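Long-range contacts in Maltose/maltodextrin transport permease homologue (Bdellovibrio bacteriovorus HD100, PDB 6FFL), which binds maltotriose through the maltodextrin-binding domain studied here, which is fused to the membrane-spanning subunit of a transporter that probably imports maltose and maltodextrins: residues H15-E21 with L302-V307; P95-P99 with L266-K270; S296-Q300 with S312-A316. All coordinates share one frame; numbering follows the deposited sequence.

Contact 1: residues H15-E21 with L302-V307; sequences HRQVLAE and LFAEKV. With SO4 (sulfate ion), chain H.
With CG1 set trans to its backbone N (chi1 175°), Val18 sends that methyl straight at Phe303, whose CG, anti to its own carbonyl carbon, swings the ring across from helix 297-307 to receive it. The pair sits at the heart of a knob-into-hole packing of two helices in a periplasmic-binding-protein fold: Val18 is the knob, and Leu302, Phe303, Lys306 and Val307 form the hole. The segments run closer to antiparallel than to perpendicular, at 138°, with axes 10.0 Å apart at their nearest. CG1 of Val18 stands almost exactly above the middle of the Phe303 ring, 3.4 Å from the centroid and 6° off the normal, a nearly ideal CH-pi contact. The same CG1 also touches Leu302 CG, while CG2 turns to the CB of Lys306 and the CG1 of Val307. At the ring's edge, near its plane, Phe303 CE1 meets His15 O at 3.4 Å; this carbonyl already accepts the helical bond from Leu19 N. One end of the interface is charged: Lys306 NZ reaches across to OE1 of Glu21 at 3.0 Å, and the carboxylate oxygen receives it on its syn lone pair, in a salt bridge whose two side chains meet roughly at a right angle. Arg16 faces elsewhere, making a cation-pi contact with Tyr39 and hydrogen-bonding a sulfate, probably from the crystallisation liquor, which also accepts a bond from Tyr13 N. At the other end lies His15, whose side chain is about 6 Å from a bound glucose unit. Val307 CG2 lies over one face of its imidazole, nearer the rim than the centre, in a second CH-pi contact. A water in the plane of that imidazole links the two segments, 2.8 Å from His15 NE2 and donating to Val307 O.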
loop_
_atom_site.group_PDB
_atom_site.type_symbol
_atom_site.label_atom_id
_atom_site.label_comp_id
_atom_site.label_asym_id
_atom_site.label_seq_id
_atom_site.Cartn_x
_atom_site.Cartn_y
_atom_site.Cartn_z
ATOM N N HIS A 15 3.304 1.943 12.882
ATOM C CA HIS A 15 2.510 3.146 12.643
ATOM C C HIS A 15 1.408 3.297 13.683
ATOM O O HIS A 15 1.123 4.414 14.126
ATOM C CB HIS A 15 1.895 3.124 11.235
ATOM C CG HIS A 15 2.895 3.304 10.133
ATOM N ND1 HIS A 15 2.622 4.036 8.995
ATOM C CD2 HIS A 15 4.158 2.834 9.987
ATOM C CE1 HIS A 15 3.678 4.015 8.201
ATOM N NE2 HIS A 15 4.620 3.289 8.778
ATOM N N ARG A 16 0.774 2.196 14.101
ATOM C CA ARG A 16 -0.260 2.375 15.115
ATOM C C ARG A 16 0.335 2.671 16.489
ATOM O O ARG A 16 -0.351 3.271 17.321
ATOM C CB ARG A 16 -1.202 1.167 15.155
ATOM C CG ARG A 16 -0.629 -0.110 15.665
ATOM C CD ARG A 16 -1.762 -1.124 15.907
ATOM N NE ARG A 16 -1.232 -2.463 16.157
ATOM C CZ ARG A 16 -1.030 -3.373 15.209
ATOM N NH1 ARG A 16 -1.325 -3.099 13.940
ATOM N NH2 ARG A 16 -0.529 -4.564 15.531
ATOM N N GLN A 17 1.602 2.310 16.736
ATOM C CA GLN A 17 2.265 2.810 17.940
ATOM C C GLN A 17 2.333 4.330 17.924
ATOM O O GLN A 17 2.108 4.983 18.951
ATOM C CB GLN A 17 3.677 2.233 18.076
ATOM C CG GLN A 17 3.737 0.726 18.122
ATOM C CD GLN A 17 2.843 0.145 19.199
ATOM O OE1 GLN A 17 3.015 0.423 20.387
ATOM N NE2 GLN A 17 1.867 -0.658 18.782
ATOM N N VAL A 18 2.649 4.912 16.769
ATOM C CA VAL A 18 2.709 6.366 16.672
ATOM C C VAL A 18 1.314 6.962 16.816
ATOM O O VAL A 18 1.126 7.973 17.511
ATOM C CB VAL A 18 3.384 6.785 15.353
ATOM C CG1 VAL A 18 3.344 8.294 15.186
ATOM C CG2 VAL A 18 4.826 6.257 15.303
ATOM N N LEU A 19 0.317 6.340 16.183
ATOM C CA LEU A 19 -1.065 6.790 16.347
ATOM C C LEU A 19 -1.462 6.844 17.818
ATOM O O LEU A 19 -2.060 7.825 18.278
ATOM C CB LEU A 19 -2.017 5.873 15.572
ATOM C CG LEU A 19 -3.499 6.198 15.720
ATOM C CD1 LEU A 19 -3.797 7.566 15.145
ATOM C CD2 LEU A 19 -4.335 5.132 15.014
ATOM N N ALA A 20 -1.122 5.802 18.574
ATOM C CA ALA A 20 -1.463 5.780 19.993
ATOM C C ALA A 20 -0.837 6.957 20.735
ATOM O O ALA A 20 -1.486 7.579 21.584
ATOM C CB ALA A 20 -1.026 4.456 20.619
ATOM N N GLU A 21 0.427 7.276 20.435
ATOM C CA GLU A 21 1.058 8.427 21.073
ATOM C C GLU A 21 0.342 9.720 20.695
ATOM O O GLU A 21 0.093 10.577 21.552
ATOM C CB GLU A 21 2.537 8.498 20.689
ATOM C CG GLU A 21 3.259 9.744 21.187
ATOM C CD GLU A 21 4.752 9.730 20.890
ATOM O OE1 GLU A 21 5.272 8.694 20.418
ATOM O OE2 GLU A 21 5.414 10.761 21.136
ATOM N N LEU A 302 5.868 13.541 13.592
ATOM C CA LEU A 302 6.044 12.421 14.510
ATOM C C LEU A 302 6.178 11.114 13.738
ATOM O O LEU A 302 7.080 10.307 14.009
ATOM C CB LEU A 302 4.870 12.353 15.486
ATOM C CG LEU A 302 4.935 11.273 16.563
ATOM C CD1 LEU A 302 6.134 11.482 17.478
ATOM C CD2 LEU A 302 3.631 11.283 17.358
ATOM N N PHE A 303 5.286 10.892 12.763
ATOM C CA PHE A 303 5.407 9.725 11.888
ATOM C C PHE A 303 6.702 9.784 11.094
ATOM O O PHE A 303 7.420 8.785 10.976
ATOM C CB PHE A 303 4.215 9.634 10.931
ATOM C CG PHE A 303 2.978 9.060 11.555
ATOM C CD1 PHE A 303 2.831 7.687 11.684
ATOM C CD2 PHE A 303 1.958 9.887 12.000
ATOM C CE1 PHE A 303 1.699 7.151 12.246
ATOM C CE2 PHE A 303 0.825 9.356 12.571
ATOM C CZ PHE A 303 0.697 7.975 12.700
ATOM N N ALA A 304 7.013 10.953 10.529
ATOM C CA ALA A 304 8.253 11.075 9.762
ATOM C C ALA A 304 9.462 10.706 10.615
ATOM O O ALA A 304 10.382 10.029 10.142
ATOM C CB ALA A 304 8.386 12.495 9.200
ATOM N N GLU A 305 9.453 11.098 11.890
ATOM C CA GLU A 305 10.599 10.838 12.753
ATOM C C GLU A 305 10.675 9.375 13.178
ATOM O O GLU A 305 11.768 8.797 13.221
ATOM C CB GLU A 305 10.534 11.747 13.978
ATOM C CG GLU A 305 11.613 11.504 15.020
ATOM C CD GLU A 305 11.471 12.449 16.201
ATOM O OE1 GLU A 305 10.499 12.298 16.974
ATOM O OE2 GLU A 305 12.315 13.358 16.341
ATOM N N LYS A 306 9.540 8.760 13.490
ATOM C CA LYS A 306 9.559 7.440 14.104
ATOM C C LYS A 306 9.448 6.295 13.105
ATOM O O LYS A 306 9.994 5.216 13.366
ATOM C CB LYS A 306 8.454 7.347 15.158
ATOM C CG LYS A 306 8.620 8.410 16.246
ATOM C CD LYS A 306 8.198 7.915 17.612
ATOM C CE LYS A 306 8.581 8.924 18.692
ATOM N NZ LYS A 306 8.263 8.421 20.054
ATOM N N VAL A 307 8.778 6.479 11.963
ATOM C CA VAL A 307 8.667 5.415 10.969
ATOM C C VAL A 307 9.138 5.843 9.588
ATOM O O VAL A 307 9.051 5.056 8.644
ATOM C CB VAL A 307 7.239 4.824 10.904
ATOM C CG1 VAL A 307 6.847 4.289 12.289
ATOM C CG2 VAL A 307 6.201 5.844 10.372
HETATM S S SO4 H . 0.614 -6.050 12.614
HETATM O O1 SO4 H . 0.826 -7.327 11.943
HETATM O O2 SO4 H . -0.814 -5.725 12.569
HETATM O O3 SO4 H . 1.373 -4.999 11.946
HETATM O O4 SO4 H . 1.069 -6.134 13.997
HETATM O O HOH W 1 7.314 3.007 7.894
#

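Contact 2: residues P95-P99 with L266-K270; sequences PLAAP and LVGTK
Val267 opens the contact by setting its CG1 against CD1 of Leu96, 3.9 Å away, the apolar side-chain touch between the two segments. Here a strand of the mixed sheet in the periplasmic-binding-protein fold, 266-274, is flanked by a short 3-10 turn, 95-97, that leads into strand 100-101. The valine backbone is hydrogen-bonded to Thr339 and Met341, residues at and just beyond the neighbouring strand 339-340. Leu96, whose chi1 of -75° places CG opposite its own carbonyl carbon, spreads its two methyls along this strand: CD1 takes the valine, and CD2 lies 4.0 Å from Val267 O. The C atom of Gly268, next in sequence, comes 4.0 Å from Leu96 O; the backbone of this glycine is bonded to Gly113 rather than to the turn. Thr269 then makes the closest approach. Its CB and CG2 both rest against the end of the turn, each 3.7 Å from the CA of Ala97, and CG2 also meets Leu96 O at 3.5 Å. The chi1 of -165° decides this division of labour: OG1 is directed to the carbonyl of Ala111, its hydrogen-bond partner, while the methyl is left to pack on the turn and, more loosely, on the CD of Pro99. Lys270, next along, turns the other way, into the glycan pocket, where it touches two glucose units and bonds Asn114 OD1 through NZ. No hydrogen bond joins the two segments; the turn closes on itself instead, Ala98 N donating to Pro95 O at 3.0 Å.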
loop_
_atom_site.group_PDB
_atom_site.type_symbol
_atom_site.label_atom_id
_atom_site.label_comp_id
_atom_site.label_asym_id
_atom_site.label_seq_id
_atom_site.Cartn_x
_atom_site.Cartn_y
_atom_site.Cartn_z
ATOM N N PRO A 95 -0.798 16.886 -3.789
ATOM C CA PRO A 95 -2.079 16.376 -4.323
ATOM C C PRO A 95 -2.224 14.868 -4.239
ATOM O O PRO A 95 -3.358 14.376 -4.203
ATOM C CB PRO A 95 -2.067 16.850 -5.779
ATOM C CG PRO A 95 -1.149 18.043 -5.775
ATOM C CD PRO A 95 -0.082 17.713 -4.773
ATOM N N LEU A 96 -1.121 14.114 -4.207
ATOM C CA LEU A 96 -1.223 12.664 -4.037
ATOM C C LEU A 96 -1.848 12.279 -2.706
ATOM O O LEU A 96 -2.389 11.175 -2.579
ATOM C CB LEU A 96 0.163 12.023 -4.145
ATOM C CG LEU A 96 0.739 11.917 -5.557
ATOM C CD1 LEU A 96 2.223 11.563 -5.473
ATOM C CD2 LEU A 96 -0.027 10.880 -6.376
ATOM N N ALA A 97 -1.792 13.161 -1.715
ATOM C CA ALA A 97 -2.398 12.888 -0.423
ATOM C C ALA A 97 -3.867 13.260 -0.369
ATOM O O ALA A 97 -4.516 12.988 0.642
ATOM C CB ALA A 97 -1.665 13.650 0.676
ATOM N N ALA A 98 -4.400 13.891 -1.412
ATOM C CA ALA A 98 -5.814 14.277 -1.449
ATOM C C ALA A 98 -6.359 14.034 -2.845
ATOM O O ALA A 98 -6.723 14.975 -3.556
ATOM C CB ALA A 98 -5.979 15.740 -1.037
ATOM N N PRO A 99 -6.438 12.766 -3.268
ATOM C CA PRO A 99 -6.894 12.471 -4.632
ATOM C C PRO A 99 -8.336 12.907 -4.816
ATOM O O PRO A 99 -9.172 12.711 -3.935
ATOM C CB PRO A 99 -6.756 10.947 -4.740
ATOM C CG PRO A 99 -6.816 10.454 -3.327
ATOM C CD PRO A 99 -6.150 11.543 -2.500
ATOM N N LEU A 266 2.630 1.618 -7.569
ATOM C CA LEU A 266 1.524 2.556 -7.423
ATOM C C LEU A 266 1.830 3.505 -6.271
ATOM O O LEU A 266 2.103 3.063 -5.154
ATOM C CB LEU A 266 0.216 1.810 -7.175
ATOM C CG LEU A 266 -0.214 1.034 -8.426
ATOM C CD1 LEU A 266 -1.280 0.009 -8.090
ATOM C CD2 LEU A 266 -0.698 1.997 -9.515
ATOM N N VAL A 267 1.786 4.804 -6.542
ATOM C CA VAL A 267 2.164 5.826 -5.574
ATOM C C VAL A 267 0.902 6.552 -5.150
ATOM O O VAL A 267 0.067 6.903 -5.994
ATOM C CB VAL A 267 3.202 6.801 -6.160
ATOM C CG1 VAL A 267 3.555 7.895 -5.153
ATOM C CG2 VAL A 267 4.462 6.021 -6.569
ATOM N N GLY A 268 0.751 6.763 -3.849
ATOM C CA GLY A 268 -0.447 7.439 -3.388
ATOM C C GLY A 268 -0.390 7.811 -1.926
ATOM O O GLY A 268 0.607 8.361 -1.462
ATOM N N THR A 269 -1.456 7.516 -1.188
ATOM C CA THR A 269 -1.509 7.867 0.218
ATOM C C THR A 269 -2.391 6.869 0.950
ATOM O O THR A 269 -3.072 6.034 0.345
ATOM C CB THR A 269 -2.031 9.308 0.413
ATOM O OG1 THR A 269 -1.754 9.748 1.750
ATOM C CG2 THR A 269 -3.544 9.393 0.167
ATOM N N LYS A 270 -2.362 6.960 2.269
ATOM C CA LYS A 270 -3.410 6.423 3.125
ATOM C C LYS A 270 -3.914 7.592 3.957
ATOM O O LYS A 270 -3.113 8.387 4.453
ATOM C CB LYS A 270 -2.883 5.273 4.002
ATOM C CG LYS A 270 -2.351 4.065 3.189
ATOM C CD LYS A 270 -1.645 3.052 4.080
ATOM C CE LYS A 270 -0.261 3.558 4.511
ATOM N NZ LYS A 270 0.661 3.778 3.351
#

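Contact 3: residues S296-Q300 with S312-A316; sequences STPVQ and SNLQA
Gln300 OE1 is the polar focus where helix 297-307 meets the loop that follows strand 310-311. It accepts a nearly straight bond from Asn313 N, 2.9 Å long with an N-H...O angle of 171°, arriving in the carbonyl plane on a lone pair; Ser312 N lies equally near. The glutamine chain runs extended beyond CG, which carries its amide off the helix to the loop backbone. On the amide's other arm, NE2 bonds back to Thr295 O just ahead of the helix and comes 2.9 Å from Ser312 OG. That hydroxyl is in turn tied to the carbonyl of Gly109, and Phe93 packs against both side chains, so this buried amide is surrounded by partners and its rotation is probably fixed. One turn earlier, Thr297 fills the other half of the contact: its CG2 rests on Ala316 CB at 3.7 Å, and its OG1 stands 3.4 Å from Asn313 CG, the two side chains crossing at about a right angle. Asn313 keeps its CG trans to the backbone N (chi1 179°), and its OD1 accepts from Ala316 N, further along the loop, at 2.9 Å. An asparagine side-chain oxygen accepting from the backbone N three residues on is an Asx motif, here within the loop between strand 310-311 and helix 320-323.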
loop_
_atom_site.group_PDB
_atom_site.type_symbol
_atom_site.label_atom_id
_atom_site.label_comp_id
_atom_site.label_asym_id
_atom_site.label_seq_id
_atom_site.Cartn_x
_atom_site.Cartn_y
_atom_site.Cartn_z
ATOM N N SER A 296 -2.168 17.372 11.120
ATOM C CA SER A 296 -1.371 18.555 11.414
ATOM C C SER A 296 0.114 18.229 11.306
ATOM O O SER A 296 0.535 17.075 11.403
ATOM C CB SER A 296 -1.694 19.116 12.809
ATOM O OG SER A 296 -1.207 18.295 13.859
ATOM N N THR A 297 0.914 19.270 11.089
ATOM C CA THR A 297 2.336 19.044 10.851
ATOM C C THR A 297 3.045 18.422 12.053
ATOM O O THR A 297 3.893 17.536 11.838
ATOM C CB THR A 297 2.983 20.359 10.396
ATOM O OG1 THR A 297 2.635 20.580 9.025
ATOM C CG2 THR A 297 4.530 20.309 10.516
ATOM N N PRO A 298 2.742 18.783 13.306
ATOM C CA PRO A 298 3.359 18.052 14.427
ATOM C C PRO A 298 3.123 16.552 14.388
ATOM O O PRO A 298 4.057 15.786 14.656
ATOM C CB PRO A 298 2.723 18.716 15.656
ATOM C CG PRO A 298 2.507 20.124 15.214
ATOM C CD PRO A 298 2.070 20.015 13.776
ATOM N N VAL A 299 1.919 16.098 14.011
ATOM C CA VAL A 299 1.674 14.657 13.932
ATOM C C VAL A 299 2.361 14.050 12.711
ATOM O O VAL A 299 2.925 12.953 12.786
ATOM C CB VAL A 299 0.161 14.362 13.925
ATOM C CG1 VAL A 299 -0.079 12.871 13.692
ATOM C CG2 VAL A 299 -0.467 14.797 15.238
ATOM N N GLN A 300 2.313 14.735 11.564
ATOM C CA GLN A 300 3.007 14.224 10.380
ATOM C C GLN A 300 4.498 14.048 10.646
ATOM O O GLN A 300 5.106 13.068 10.198
ATOM C CB GLN A 300 2.801 15.168 9.200
ATOM C CG GLN A 300 1.353 15.280 8.733
ATOM C CD GLN A 300 1.255 15.766 7.301
ATOM O OE1 GLN A 300 2.239 15.741 6.565
ATOM N NE2 GLN A 300 0.057 16.203 6.894
ATOM N N SER A 312 2.744 14.518 3.936
ATOM C CA SER A 312 1.930 15.072 2.866
ATOM C C SER A 312 1.945 16.596 2.860
ATOM O O SER A 312 1.753 17.210 1.805
ATOM C CB SER A 312 0.495 14.571 3.004
ATOM O OG SER A 312 -0.027 14.927 4.267
ATOM N N ASN A 313 2.143 17.225 4.020
ATOM C CA ASN A 313 2.171 18.678 4.081
ATOM C C ASN A 313 3.480 19.191 3.484
ATOM O O ASN A 313 4.559 18.709 3.831
ATOM C CB ASN A 313 2.014 19.147 5.526
ATOM C CG ASN A 313 2.060 20.653 5.651
ATOM O OD1 ASN A 313 3.126 21.254 5.572
ATOM N ND2 ASN A 313 0.891 21.273 5.836
ATOM N N LEU A 314 3.376 20.149 2.559
ATOM C CA LEU A 314 4.543 20.564 1.786
ATOM C C LEU A 314 5.561 21.291 2.655
ATOM O O LEU A 314 6.764 21.032 2.546
ATOM C CB LEU A 314 4.109 21.443 0.604
ATOM C CG LEU A 314 3.177 20.727 -0.399
ATOM C CD1 LEU A 314 2.696 21.662 -1.500
ATOM C CD2 LEU A 314 3.840 19.478 -1.003
ATOM N N GLN A 315 5.109 22.205 3.523
ATOM C CA GLN A 315 6.061 22.904 4.384
ATOM C C GLN A 315 6.708 21.968 5.403
ATOM O O GLN A 315 7.855 22.198 5.808
ATOM C CB GLN A 315 5.391 24.078 5.106
ATOM C CG GLN A 315 6.378 25.033 5.831
ATOM C CD GLN A 315 7.457 25.617 4.916
ATOM O OE1 GLN A 315 7.254 25.786 3.721
ATOM N NE2 GLN A 315 8.614 25.949 5.500
ATOM N N ALA A 316 6.000 20.923 5.836
ATOM C CA ALA A 316 6.585 19.985 6.797
ATOM C C ALA A 316 7.819 19.288 6.232
ATOM O O ALA A 316 8.687 18.845 6.996
ATOM C CB ALA A 316 5.553 18.934 7.216
#

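Contacts 1 and 3 share helix 297-307: the first uses its C-terminal part to pack on helix 13-29, the second its opening turn to hold the loop after strand 310-311. The centre of contact 2 is about 10 Å from the centre of the chain, against about 17 Å for contact 1 and 20 Å for contact 3; its two segments meet by packing, with no hydrogen bond between them. All three are largely buried, yet contact 1 interlocks apolar groups behind a charged rim and contact 3 bonds amide to backbone. Contacts 2 and 3 touch where Ala97 CB meets Ser312 CB at 3.3 Å. Contact 2 holds Lys270 of the glycan pocket; contact 1 lies near the sugar.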